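Local atomic coordinates of alkaline phosphatase (Antarctic bacterium, PDB entry 2W5V), a protein that probably hydrolyses phosphate monoesters at alkaline pH, using bound zinc and magnesium ions. Residues 128-133 with 255-260; 220-225 with 267-272. The protein carries 1 engineered substitution. One frame throughout, in Å; residues are numbered along the deposited sequence.

Interaction 1: residues 128-133 with 255-260; sequences VATSSI and GSQIDW. With ZN (zinc ion), chain G.
Ser-256 reaches the corner of the chain at Thr-130 and Ser-131 with its hydroxyl, and the polar contacts centre there. Its OG, set beside its own backbone N and anti to the carbonyl carbon (chi1 -50°), accepts from Thr-130 N at 3.0 Å and, more weakly, from Ser-131 N at 3.1 Å. Both bonds are bent, at 138° and 142°, the two successive amides converging on one oxygen. The same OG is hydrogen-bonded to Glu-254, a magnesium ligand, so this buried hydroxyl, in the second shell of that metal, links the corner to one of its ligands. A further bond comes from Gln-257, whose extended side chain, its OE1 held by Tyr-269, brings NE2 to 3.1 Å from Thr-130 O; the acceptor lies nearly in the amide plane, while NE2 stands well above the plane of the carbonyl. One water bridges Thr-130 OG1 and Gln-257 N.

A nonpolar contact across the segments is Ser-131 CB, 3.8 Å from CZ2 of Trp-260; within 255-260, Gln-257 CG lies over one face of that indole, toward its rim.

Metal binding follows in the helix: Asp-259 grips zinc with both carboxylate oxygens, OD2 at 2.3 Å and OD1 at 2.6 Å, and His-263 and His-337 share the ion. Strands 124-129 and 249-255 are parallel neighbours in the central sheet, joined by backbone bonds of Val-128 to Met-252 and Glu-254; the contact lies at their C-terminal edge in this alpha/beta fold, where the metal ligands Glu-254 and Asp-259 sit and 249-255 leads into helix 258-263, with helix 230-242 alongside.

Interaction 2: residues 220-225 with 267-272; sequences MPTMEK and ASYLIS. With MG (magnesium ion), chain J.
Glu-224 and Ser-268 meet beside a magnesium ion: Ser-268 OG donates a 2.8 Å hydrogen bond to the syn lone pair of Glu-224 OE2 while binding the metal at 2.5 Å. The other carboxylate oxygen, OE1, accepts from a metal-bound water at 3.1 Å. Glu-224 is thus an outer-sphere partner whose charge probably favours this largely water-ringed ion, which joins the loop to the helix start. With chi2 at 180° CD lies anti to CA, and the extended chain lets the carboxylate meet the serine.

At the other end of the contact, Thr-222 CG2 packs 3.4 Å from CE1 of Tyr-269, the two side chains crossing at about a right angle. Met-223 adds CG, 3.7 Å from Ser-272 O, before its chain bends away.

Further out, a water takes the N-H of Glu-224 and donates to Ser-272 OG at 2.8 Å. Met-223 N is hydrogen-bonded to Glu-273. Asn-266 completes the protein ligands of the magnesium, and its OD1 also accepts from Tyr-269 N. The contact lies at the surface, where the loop between strand 210-214 and helix 230-242 passes the N-terminal turns of helix 267-291; helix 47-52 touches Leu-270 and Ile-271.

In the fold
The centres of the two contacts lie about 11 Å apart, and their segments alternate along the chain: 128-133, 220-225, 255-260, 267-272. Interaction 1 is buried at the ends of two central sheet strands, beside the zinc and magnesium sites; interaction 2 is at the surface, beside a separate magnesium ion. Gln-257 joins them, its OE1 2.7 Å from Tyr-269 OH and its NE2 3.0 Å from Met-220 O, both probable hydrogen bonds. Helices 258-263 and 267-291 follow each other, and Trp-260 packs on Tyr-269. Side chains and short pieces of backbone thus connect the surroundings of the outer magnesium with the loop that precedes the zinc ligand Asp-259.

Interaction 1: residues 128-133 with 255-260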
ATOM      1  N   VAL B 128     -18.281  15.017  -9.057  1.00 18.30           N
ATOM      2  CA  VAL B 128     -18.354  14.245 -10.295  1.00 18.98           C
ATOM      3  C   VAL B 128     -18.295  12.758  -9.962  1.00 22.44           C
ATOM      4  O   VAL B 128     -17.573  12.363  -9.037  1.00 20.92           O
ATOM      5  CB  VAL B 128     -17.193  14.620 -11.249  1.00 21.50           C
ATOM      6  CG1 VAL B 128     -17.144  13.677 -12.439  1.00 18.70           C
ATOM      7  CG2 VAL B 128     -17.332  16.064 -11.706  1.00 23.26           C
ATOM      8  N   ALA B 129     -19.050  11.936 -10.697  1.00 16.68           N
ATOM      9  CA  ALA B 129     -19.092  10.496 -10.437  1.00 19.73           C
ATOM     10  C   ALA B 129     -19.485   9.702 -11.682  1.00 23.86           C
ATOM     11  O   ALA B 129     -20.197  10.218 -12.534  1.00 22.22           O
ATOM     12  CB  ALA B 129     -20.066  10.201  -9.316  1.00 17.24           C
ATOM     13  N   THR B 130     -19.045   8.444 -11.774  1.00 19.66           N
ATOM     14  CA  THR B 130     -19.445   7.585 -12.893  1.00 18.97           C
ATOM     15  C   THR B 130     -20.628   6.695 -12.525  1.00 22.48           C
ATOM     16  O   THR B 130     -21.190   6.006 -13.374  1.00 25.56           O
ATOM     17  CB  THR B 130     -18.287   6.722 -13.441  1.00 20.01           C
ATOM     18  OG1 THR B 130     -17.776   5.884 -12.397  1.00 22.48           O
ATOM     19  CG2 THR B 130     -17.171   7.601 -13.973  1.00 20.06           C
ATOM     20  N   SER B 131     -21.001   6.711 -11.252  1.00 19.44           N
ATOM     21  CA  SER B 131     -22.240   6.080 -10.817  1.00 22.39           C
ATOM     22  C   SER B 131     -23.367   7.098 -10.946  1.00 21.51           C
ATOM     23  O   SER B 131     -23.184   8.185 -11.499  1.00 22.54           O
ATOM     24  CB  SER B 131     -22.128   5.651  -9.350  1.00 19.75           C
ATOM     25  OG  SER B 131     -21.800   6.766  -8.525  1.00 21.83           O
ATOM     26  N   SER B 132     -24.536   6.751 -10.427  1.00 19.55           N
ATOM     27  CA  SER B 132     -25.569   7.757 -10.240  1.00 17.40           C
ATOM     28  C   SER B 132     -25.010   8.833  -9.316  1.00 16.35           C
ATOM     29  O   SER B 132     -24.198   8.547  -8.427  1.00 16.87           O
ATOM     30  CB  SER B 132     -26.820   7.129  -9.625  1.00 21.36           C
ATOM     31  OG  SER B 132     -27.688   8.125  -9.111  1.00 23.00           O
ATOM     32  N   ILE B 133     -25.452  10.071  -9.492  1.00 19.28           N
ATOM     33  CA  ILE B 133     -25.000  11.125  -8.595  1.00 20.77           C
ATOM     34  C   ILE B 133     -25.558  10.922  -7.180  1.00 20.98           C
ATOM     35  O   ILE B 133     -25.125  11.578  -6.226  1.00 19.36           O
ATOM     36  CB  ILE B 133     -25.346  12.530  -9.136  1.00 23.57           C
ATOM     37  CG1 ILE B 133     -24.428  13.580  -8.503  1.00 29.17           C
ATOM     38  CG2 ILE B 133     -26.816  12.854  -8.927  1.00 22.00           C
ATOM     39  CD1 ILE B 133     -22.981  13.509  -9.016  1.00 20.64           C
ATOM     40  N   GLY B 255     -13.974   7.717  -9.380  1.00 17.99           N
ATOM     41  CA  GLY B 255     -13.970   6.575 -10.278  1.00 16.22           C
ATOM     42  C   GLY B 255     -14.839   5.509  -9.631  1.00 18.74           C
ATOM     43  O   GLY B 255     -14.349   4.627  -8.923  1.00 18.77           O
ATOM     44  N   SER B 256     -16.141   5.601  -9.875  1.00 19.15           N
ATOM     45  CA  SER B 256     -17.141   4.863  -9.105  1.00 17.81           C
ATOM     46  C   SER B 256     -17.167   3.357  -9.369  1.00 22.55           C
ATOM     47  O   SER B 256     -17.516   2.567  -8.478  1.00 21.79           O
ATOM     48  CB  SER B 256     -18.536   5.431  -9.399  1.00 20.51           C
ATOM     49  OG  SER B 256     -18.560   6.847  -9.278  1.00 19.98           O
ATOM     50  N   GLN B 257     -16.825   2.956 -10.589  1.00 16.61           N
ATOM     51  CA  GLN B 257     -17.129   1.593 -11.023  1.00 19.16           C
ATOM     52  C   GLN B 257     -15.997   0.593 -10.841  1.00 22.45           C
ATOM     53  O   GLN B 257     -16.150  -0.591 -11.160  1.00 17.99           O
ATOM     54  CB  GLN B 257     -17.652   1.578 -12.462  1.00 20.81           C
ATOM     55  CG  GLN B 257     -18.904   2.426 -12.638  1.00 18.04           C
ATOM     56  CD  GLN B 257     -19.581   2.213 -13.970  1.00 23.34           C
ATOM     57  OE1 GLN B 257     -19.483   1.138 -14.566  1.00 30.00           O
ATOM     58  NE2 GLN B 257     -20.275   3.237 -14.449  1.00 22.21           N
ATOM     59  N   ILE B 258     -14.865   1.057 -10.318  1.00 19.63           N
ATOM     60  CA  ILE B 258     -13.795   0.143  -9.967  1.00 18.40           C
ATOM     61  C   ILE B 258     -14.341  -0.890  -8.977  1.00 16.73           C
ATOM     62  O   ILE B 258     -14.038  -2.085  -9.057  1.00 23.70           O
ATOM     63  CB  ILE B 258     -12.601   0.891  -9.353  1.00 19.81           C
ATOM     64  CG1 ILE B 258     -12.032   1.894 -10.369  1.00 17.00           C
ATOM     65  CG2 ILE B 258     -11.531  -0.103  -8.910  1.00 22.94           C
ATOM     66  CD1 ILE B 258     -11.223   3.035  -9.742  1.00 22.07           C
ATOM     67  N   ASP B 259     -15.164  -0.416  -8.053  1.00 15.55           N
ATOM     68  CA  ASP B 259     -15.796  -1.263  -7.042  1.00 16.87           C
ATOM     69  C   ASP B 259     -16.651  -2.363  -7.689  1.00 16.29           C
ATOM     70  O   ASP B 259     -16.641  -3.515  -7.260  1.00 18.24           O
ATOM     71  CB  ASP B 259     -16.655  -0.372  -6.134  1.00 19.87           C
ATOM     72  CG  ASP B 259     -17.372  -1.151  -5.041  1.00 24.48           C
ATOM     73  OD1 ASP B 259     -16.709  -1.863  -4.270  1.00 26.28           O
ATOM     74  OD2 ASP B 259     -18.606  -1.034  -4.943  1.00 32.53           O
ATOM     75  N   TRP B 260     -17.379  -2.005  -8.739  1.00 15.44           N
ATOM     76  CA  TRP B 260     -18.291  -2.949  -9.377  1.00 16.56           C
ATOM     77  C   TRP B 260     -17.542  -4.067 -10.108  1.00 19.45           C
ATOM     78  O   TRP B 260     -17.969  -5.219 -10.093  1.00 22.95           O
ATOM     79  CB  TRP B 260     -19.254  -2.211 -10.311  1.00 21.08           C
ATOM     80  CG  TRP B 260     -19.955  -1.052  -9.627  1.00 24.51           C
ATOM     81  CD1 TRP B 260     -19.919  -0.744  -8.293  1.00 26.65           C
ATOM     82  CD2 TRP B 260     -20.811  -0.075 -10.238  1.00 28.41           C
ATOM     83  NE1 TRP B 260     -20.685   0.372  -8.041  1.00 30.97           N
ATOM     84  CE2 TRP B 260     -21.242   0.803  -9.215  1.00 33.39           C
ATOM     85  CE3 TRP B 260     -21.250   0.147 -11.549  1.00 30.82           C
ATOM     86  CZ2 TRP B 260     -22.090   1.885  -9.464  1.00 33.03           C
ATOM     87  CZ3 TRP B 260     -22.096   1.222 -11.795  1.00 30.73           C
ATOM     88  CH2 TRP B 260     -22.508   2.077 -10.755  1.00 27.65           C
TER
HETATM   89 ZN    ZN G1376     -18.924  -2.187  -3.003  0.90 24.13          ZN
HETATM   90  O   HOH W   1     -15.449   4.256 -12.875  1.00 19.05           O
HETATM   91  O   HOH W   2     -21.457  -1.718  -3.077  1.00 38.92           O

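Interaction 2: residues 220-225 with 267-272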
ATOM      1  N   MET B 220     -23.548   5.733 -15.332  1.00 25.40           N
ATOM      2  CA  MET B 220     -22.953   5.992 -16.641  1.00 21.19           C
ATOM      3  C   MET B 220     -22.524   4.663 -17.244  1.00 24.06           C
ATOM      4  O   MET B 220     -22.371   3.673 -16.522  1.00 26.36           O
ATOM      5  CB  MET B 220     -21.725   6.893 -16.513  1.00 24.75           C
ATOM      6  CG  MET B 220     -22.005   8.245 -15.872  1.00 26.30           C
ATOM      7  SD  MET B 220     -22.967   9.287 -16.975  1.00 29.75           S
ATOM      8  CE  MET B 220     -21.813   9.473 -18.339  1.00 32.18           C
ATOM      9  N   PRO B 221     -22.323   4.631 -18.568  1.00 26.67           N
ATOM     10  CA  PRO B 221     -21.850   3.411 -19.233  1.00 22.15           C
ATOM     11  C   PRO B 221     -20.505   2.967 -18.660  1.00 24.00           C
ATOM     12  O   PRO B 221     -19.773   3.801 -18.125  1.00 30.56           O
ATOM     13  CB  PRO B 221     -21.680   3.854 -20.694  1.00 27.69           C
ATOM     14  CG  PRO B 221     -22.638   5.005 -20.844  1.00 32.64           C
ATOM     15  CD  PRO B 221     -22.624   5.713 -19.523  1.00 30.04           C
ATOM     16  N   THR B 222     -20.181   1.680 -18.754  1.00 25.65           N
ATOM     17  CA  THR B 222     -18.830   1.237 -18.412  1.00 24.75           C
ATOM     18  C   THR B 222     -17.868   1.748 -19.477  1.00 24.21           C
ATOM     19  O   THR B 222     -18.299   2.180 -20.547  1.00 28.77           O
ATOM     20  CB  THR B 222     -18.708  -0.301 -18.325  1.00 30.95           C
ATOM     21  OG1 THR B 222     -19.007  -0.895 -19.601  1.00 31.60           O
ATOM     22  CG2 THR B 222     -19.648  -0.853 -17.258  1.00 27.50           C
ATOM     23  N   MET B 223     -16.573   1.712 -19.187  1.00 24.20           N
ATOM     24  CA  MET B 223     -15.567   2.056 -20.189  1.00 22.95           C
ATOM     25  C   MET B 223     -15.696   1.102 -21.375  1.00 29.88           C
ATOM     26  O   MET B 223     -15.599   1.510 -22.535  1.00 29.75           O
ATOM     27  CB  MET B 223     -14.156   1.954 -19.601  1.00 26.33           C
ATOM     28  CG  MET B 223     -13.796   3.043 -18.590  1.00 30.41           C
ATOM     29  SD  MET B 223     -14.015   4.710 -19.262  1.00 29.83           S
ATOM     30  CE  MET B 223     -12.763   4.735 -20.557  1.00 28.65           C
ATOM     31  N   GLU B 224     -15.925  -0.172 -21.075  1.00 31.31           N
ATOM     32  CA  GLU B 224     -15.999  -1.194 -22.116  1.00 34.25           C
ATOM     33  C   GLU B 224     -17.225  -0.987 -23.007  1.00 34.68           C
ATOM     34  O   GLU B 224     -17.297  -1.529 -24.111  1.00 33.11           O
ATOM     35  CB  GLU B 224     -15.983  -2.604 -21.510  1.00 36.81           C
ATOM     36  CG  GLU B 224     -14.622  -3.011 -20.926  1.00 45.36           C
ATOM     37  CD  GLU B 224     -14.614  -4.409 -20.317  1.00 45.49           C
ATOM     38  OE1 GLU B 224     -15.674  -4.878 -19.865  1.00 53.30           O
ATOM     39  OE2 GLU B 224     -13.542  -5.044 -20.285  1.00 36.40           O
ATOM     40  N   LYS B 225     -18.183  -0.198 -22.529  1.00 27.92           N
ATOM     41  CA  LYS B 225     -19.368   0.119 -23.316  1.00 35.07           C
ATOM     42  C   LYS B 225     -19.287   1.524 -23.899  1.00 38.14           C
ATOM     43  O   LYS B 225     -20.286   2.063 -24.359  1.00 45.16           O
ATOM     44  CB  LYS B 225     -20.635  -0.029 -22.477  1.00 37.39           C
ATOM     45  CG  LYS B 225     -21.022  -1.462 -22.177  1.00 46.09           C
ATOM     46  CD  LYS B 225     -21.644  -2.119 -23.394  1.00 61.60           C
ATOM     47  CE  LYS B 225     -22.090  -3.540 -23.088  1.00 72.05           C
ATOM     48  NZ  LYS B 225     -22.666  -4.214 -24.290  1.00 75.64           N
ATOM     49  N   ALA B 267     -11.908  -8.967 -13.991  1.00 21.83           N
ATOM     50  CA  ALA B 267     -10.633  -8.268 -14.142  1.00 21.75           C
ATOM     51  C   ALA B 267     -10.631  -7.170 -15.207  1.00 21.16           C
ATOM     52  O   ALA B 267     -10.163  -6.056 -14.950  1.00 20.07           O
ATOM     53  CB  ALA B 267      -9.484  -9.263 -14.392  1.00 18.39           C
ATOM     54  N   SER B 268     -11.124  -7.465 -16.404  1.00 22.41           N
ATOM     55  CA  SER B 268     -11.037  -6.459 -17.456  1.00 26.83           C
ATOM     56  C   SER B 268     -11.891  -5.237 -17.119  1.00 17.37           C
ATOM     57  O   SER B 268     -11.518  -4.110 -17.433  1.00 26.31           O
ATOM     58  CB  SER B 268     -11.404  -7.021 -18.832  1.00 22.90           C
ATOM     59  OG  SER B 268     -12.777  -7.339 -18.919  1.00 25.52           O
ATOM     60  N   TYR B 269     -13.030  -5.470 -16.482  1.00 22.72           N
ATOM     61  CA  TYR B 269     -13.903  -4.385 -16.038  1.00 22.12           C
ATOM     62  C   TYR B 269     -13.147  -3.526 -15.025  1.00 24.09           C
ATOM     63  O   TYR B 269     -13.027  -2.304 -15.184  1.00 20.96           O
ATOM     64  CB  TYR B 269     -15.164  -4.992 -15.418  1.00 21.98           C
ATOM     65  CG  TYR B 269     -16.260  -4.029 -14.998  1.00 26.27           C
ATOM     66  CD1 TYR B 269     -16.263  -2.696 -15.404  1.00 24.41           C
ATOM     67  CD2 TYR B 269     -17.323  -4.478 -14.218  1.00 22.45           C
ATOM     68  CE1 TYR B 269     -17.291  -1.830 -15.017  1.00 22.79           C
ATOM     69  CE2 TYR B 269     -18.349  -3.623 -13.830  1.00 26.75           C
ATOM     70  CZ  TYR B 269     -18.326  -2.305 -14.234  1.00 22.86           C
ATOM     71  OH  TYR B 269     -19.350  -1.467 -13.843  1.00 22.42           O
ATOM     72  N   LEU B 270     -12.620  -4.180 -13.991  1.00 21.64           N
ATOM     73  CA  LEU B 270     -11.864  -3.497 -12.946  1.00 22.80           C
ATOM     74  C   LEU B 270     -10.708  -2.706 -13.548  1.00 25.60           C
ATOM     75  O   LEU B 270     -10.533  -1.517 -13.264  1.00 20.18           O
ATOM     76  CB  LEU B 270     -11.326  -4.518 -11.944  1.00 20.20           C
ATOM     77  CG  LEU B 270     -10.683  -4.000 -10.660  1.00 28.83           C
ATOM     78  CD1 LEU B 270     -10.767  -5.077  -9.584  1.00 25.16           C
ATOM     79  CD2 LEU B 270      -9.229  -3.569 -10.901  1.00 25.54           C
ATOM     80  N   ILE B 271      -9.928  -3.371 -14.394  1.00 20.22           N
ATOM     81  CA  ILE B 271      -8.741  -2.761 -14.976  1.00 21.30           C
ATOM     82  C   ILE B 271      -9.055  -1.547 -15.853  1.00 19.59           C
ATOM     83  O   ILE B 271      -8.400  -0.504 -15.746  1.00 20.60           O
ATOM     84  CB  ILE B 271      -7.919  -3.795 -15.767  1.00 27.84           C
ATOM     85  CG1 ILE B 271      -7.245  -4.765 -14.797  1.00 22.32           C
ATOM     86  CG2 ILE B 271      -6.870  -3.103 -16.615  1.00 24.01           C
ATOM     87  CD1 ILE B 271      -6.590  -5.948 -15.474  1.00 25.68           C
ATOM     88  N   SER B 272     -10.059  -1.666 -16.714  1.00 18.22           N
ATOM     89  CA  SER B 272     -10.405  -0.553 -17.591  1.00 21.26           C
ATOM     90  C   SER B 272     -10.918   0.635 -16.776  1.00 21.88           C
ATOM     91  O   SER B 272     -10.666   1.793 -17.124  1.00 20.88           O
ATOM     92  CB  SER B 272     -11.418  -0.966 -18.672  1.00 24.25           C
ATOM     93  OG  SER B 272     -12.598  -1.507 -18.109  1.00 31.38           O
TER
HETATM   94 MG    MG J1379     -14.121  -9.337 -18.324  0.91 30.39          MG
HETATM   95  O   HOH W   3     -15.326  -1.114 -18.247  1.00 21.84           O
HETATM   96  O   HOH W   4     -15.922  -7.927 -19.164  1.00 34.13           O
HETATM   97  O   HOH W   5     -11.975 -10.154 -17.337  1.00 27.94           O
HETATM   98  O   HOH W   6     -13.286 -10.357 -20.559  1.00 35.90           O
HETATM   99  O   HOH W   7     -15.774 -11.133 -17.633  1.00 47.67           O